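Local coordinates for alkane monooxygenase (Geobacillus thermodenitrificans, PDB 3B9O), which belongs to the luciferase-like monooxygenases, a family of TIM-barrel fold, and binds flavin mononucleotide, at residues 6-11 / 50-55. Residues are numbered along the deposited sequence; the frame is centred on the assembly and turned at random.
Sequences HINAFE and KFDALF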
loop_
_atom_site.group_PDB
_atom_site.type_symbol
_atom_site.label_atom_id
_atom_site.label_comp_id
_atom_site.label_asym_id
_atom_site.label_seq_id
_atom_site.Cartn_x
_atom_site.Cartn_y
_atom_site.Cartn_z
ATOM N N HIS A 6 -7.482 -9.482 7.928
ATOM C CA HIS A 6 -6.099 -9.030 7.720
ATOM C C HIS A 6 -5.954 -7.535 8.094
ATOM O O HIS A 6 -6.758 -6.700 7.698
ATOM C CB HIS A 6 -5.624 -9.316 6.280
ATOM C CG HIS A 6 -5.651 -10.768 5.900
ATOM N ND1 HIS A 6 -4.610 -11.637 6.175
ATOM C CD2 HIS A 6 -6.568 -11.489 5.210
ATOM C CE1 HIS A 6 -4.914 -12.840 5.716
ATOM N NE2 HIS A 6 -6.096 -12.778 5.131
ATOM N N ILE A 7 -4.941 -7.185 8.880
ATOM C CA ILE A 7 -4.751 -5.791 9.223
ATOM C C ILE A 7 -3.335 -5.335 8.899
ATOM O O ILE A 7 -2.355 -5.937 9.370
ATOM C CB ILE A 7 -5.127 -5.501 10.696
ATOM C CG1 ILE A 7 -6.653 -5.699 10.902
ATOM C CG2 ILE A 7 -4.774 -4.062 11.083
ATOM C CD1 ILE A 7 -7.072 -5.833 12.308
ATOM N N ASN A 8 -3.250 -4.272 8.101
ATOM C CA ASN A 8 -1.994 -3.587 7.803
ATOM C C ASN A 8 -1.920 -2.215 8.483
ATOM O O ASN A 8 -2.937 -1.523 8.602
ATOM C CB ASN A 8 -1.853 -3.340 6.308
ATOM C CG ASN A 8 -1.859 -4.603 5.494
ATOM O OD1 ASN A 8 -1.525 -5.686 5.983
ATOM N ND2 ASN A 8 -2.228 -4.467 4.223
ATOM N N ALA A 9 -0.716 -1.826 8.875
ATOM C CA ALA A 9 -0.431 -0.514 9.437
ATOM C C ALA A 9 -0.104 0.409 8.285
ATOM O O ALA A 9 0.819 0.134 7.521
ATOM C CB ALA A 9 0.734 -0.633 10.384
ATOM N N PHE A 10 -0.872 1.474 8.124
ATOM C CA PHE A 10 -0.678 2.407 7.012
ATOM C C PHE A 10 0.321 3.506 7.395
ATOM O O PHE A 10 0.136 4.264 8.377
ATOM C CB PHE A 10 -2.001 3.030 6.584
ATOM C CG PHE A 10 -1.976 3.684 5.245
ATOM C CD1 PHE A 10 -1.331 3.090 4.166
ATOM C CD2 PHE A 10 -2.649 4.896 5.046
ATOM C CE1 PHE A 10 -1.327 3.699 2.914
ATOM C CE2 PHE A 10 -2.669 5.496 3.771
ATOM C CZ PHE A 10 -2.033 4.902 2.720
ATOM N N GLU A 11 1.373 3.612 6.597
ATOM C CA GLU A 11 2.493 4.487 6.973
ATOM C C GLU A 11 3.111 5.135 5.736
ATOM O O GLU A 11 2.795 4.774 4.612
ATOM C CB GLU A 11 3.513 3.619 7.763
ATOM C CG GLU A 11 4.643 4.279 8.493
ATOM C CD GLU A 11 4.269 5.521 9.345
ATOM O OE1 GLU A 11 4.078 6.590 8.769
ATOM O OE2 GLU A 11 4.238 5.443 10.574
ATOM N N LYS A 50 0.393 -8.453 16.274
ATOM C CA LYS A 50 0.101 -9.477 15.225
ATOM C C LYS A 50 -0.357 -8.922 13.870
ATOM O O LYS A 50 -1.022 -9.634 13.112
ATOM C CB LYS A 50 -0.885 -10.585 15.708
ATOM C CG LYS A 50 -0.642 -11.030 17.138
ATOM C CD LYS A 50 0.637 -11.820 17.274
ATOM C CE LYS A 50 0.893 -12.123 18.755
ATOM N NZ LYS A 50 2.147 -12.896 18.883
ATOM N N PHE A 51 -0.004 -7.676 13.561
ATOM C CA PHE A 51 -0.370 -7.106 12.268
ATOM C C PHE A 51 0.154 -7.975 11.109
ATOM O O PHE A 51 1.251 -8.467 11.197
ATOM C CB PHE A 51 0.233 -5.690 12.136
ATOM C CG PHE A 51 -0.653 -4.585 12.684
ATOM C CD1 PHE A 51 -1.041 -4.573 14.027
ATOM C CD2 PHE A 51 -1.072 -3.542 11.865
ATOM C CE1 PHE A 51 -1.847 -3.544 14.534
ATOM C CE2 PHE A 51 -1.842 -2.497 12.365
ATOM C CZ PHE A 51 -2.222 -2.498 13.709
ATOM N N ASP A 52 -0.606 -8.131 10.026
ATOM C CA ASP A 52 -0.057 -8.735 8.799
ATOM C C ASP A 52 1.186 -7.995 8.280
ATOM O O ASP A 52 2.220 -8.613 7.969
ATOM C CB ASP A 52 -1.047 -8.687 7.638
ATOM C CG ASP A 52 -2.196 -9.682 7.765
ATOM O OD1 ASP A 52 -2.762 -9.805 8.864
ATOM O OD2 ASP A 52 -2.602 -10.259 6.739
ATOM N N ALA A 53 1.056 -6.683 8.127
ATOM C CA ALA A 53 2.105 -5.932 7.418
ATOM C C ALA A 53 2.147 -4.458 7.788
ATOM O O ALA A 53 1.172 -3.889 8.354
ATOM C CB ALA A 53 1.947 -6.113 5.880
ATOM N N LEU A 54 3.287 -3.856 7.462
ATOM C CA LEU A 54 3.452 -2.418 7.418
ATOM C C LEU A 54 3.300 -2.033 5.961
ATOM O O LEU A 54 4.061 -2.537 5.125
ATOM C CB LEU A 54 4.874 -2.082 7.863
ATOM C CG LEU A 54 5.243 -0.686 8.378
ATOM C CD1 LEU A 54 6.471 -0.124 7.807
ATOM C CD2 LEU A 54 4.133 0.343 8.668
ATOM N N PHE A 55 2.345 -1.145 5.658
ATOM C CA PHE A 55 2.055 -0.748 4.269
ATOM C C PHE A 55 2.562 0.681 4.094
ATOM O O PHE A 55 2.050 1.615 4.724
ATOM C CB PHE A 55 0.529 -0.865 3.978
ATOM C CG PHE A 55 0.130 -0.600 2.533
ATOM C CD1 PHE A 55 -0.509 -1.586 1.790
ATOM C CD2 PHE A 55 0.362 0.627 1.923
ATOM C CE1 PHE A 55 -0.911 -1.351 0.441
ATOM C CE2 PHE A 55 -0.013 0.866 0.554
ATOM C CZ PHE A 55 -0.660 -0.119 -0.166
HETATM O O HOH W 1 -2.135 -8.098 4.779
#
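Asp-52 OD2 is held by His-6 ND1 and a water, a worked example of how side-chain polar bonds can close one end of a parallel strand pair. It accepts a very short bond from His-6 ND1, 2.5 Å at 143°, with the imidazole and carboxylate planes 86° apart. The water also donates, by its second hydrogen, to Asn-8 OD1, 2.8 Å away; ND2 of the same amide bonds Asn-376 OD1 and Tyr-225 OH, which fixes its rotation. OD1 of Asp-52 takes a weak bond from Ile-7 N and a salt bridge from Arg-404, which would probably favour the charged carboxylate.

Beyond this polar group the backbones zip together: Ala-9 N donates to Ala-53 O (2.8 Å), Phe-55 N to Ala-9 O (2.7 Å) and Glu-11 N to Phe-55 O. On one face, Ile-7 CG2, anti to its backbone N, lies over the ring of Phe-51 in a CH-pi contact, 4.0 Å from the centroid. Ala-9 N meets the CD2 edge in plane, while Ala-9 CB packs beside CD2 and CE2 from the ring's other side; Leu-54 CD2 presses against Glu-11 CB at 3.5 Å. The opposite face carries Phe-10 and Phe-55, side by side, Phe-10 CE1 3.6 Å from Phe-55 CD2, their planes inclined at 60°; the side chain of Phe-10 lies about 5 Å from the bound flavin mononucleotide.

Adjacent strands of the TIM barrel are joined here through helix 36-48, a right-handed beta-alpha-beta crossover. Leu-46 of that helix covers Ala-9 and Leu-54, helix 384-399 packs on Ile-7 and Phe-51, and strand 374-378 flanks 6-12 on its other edge.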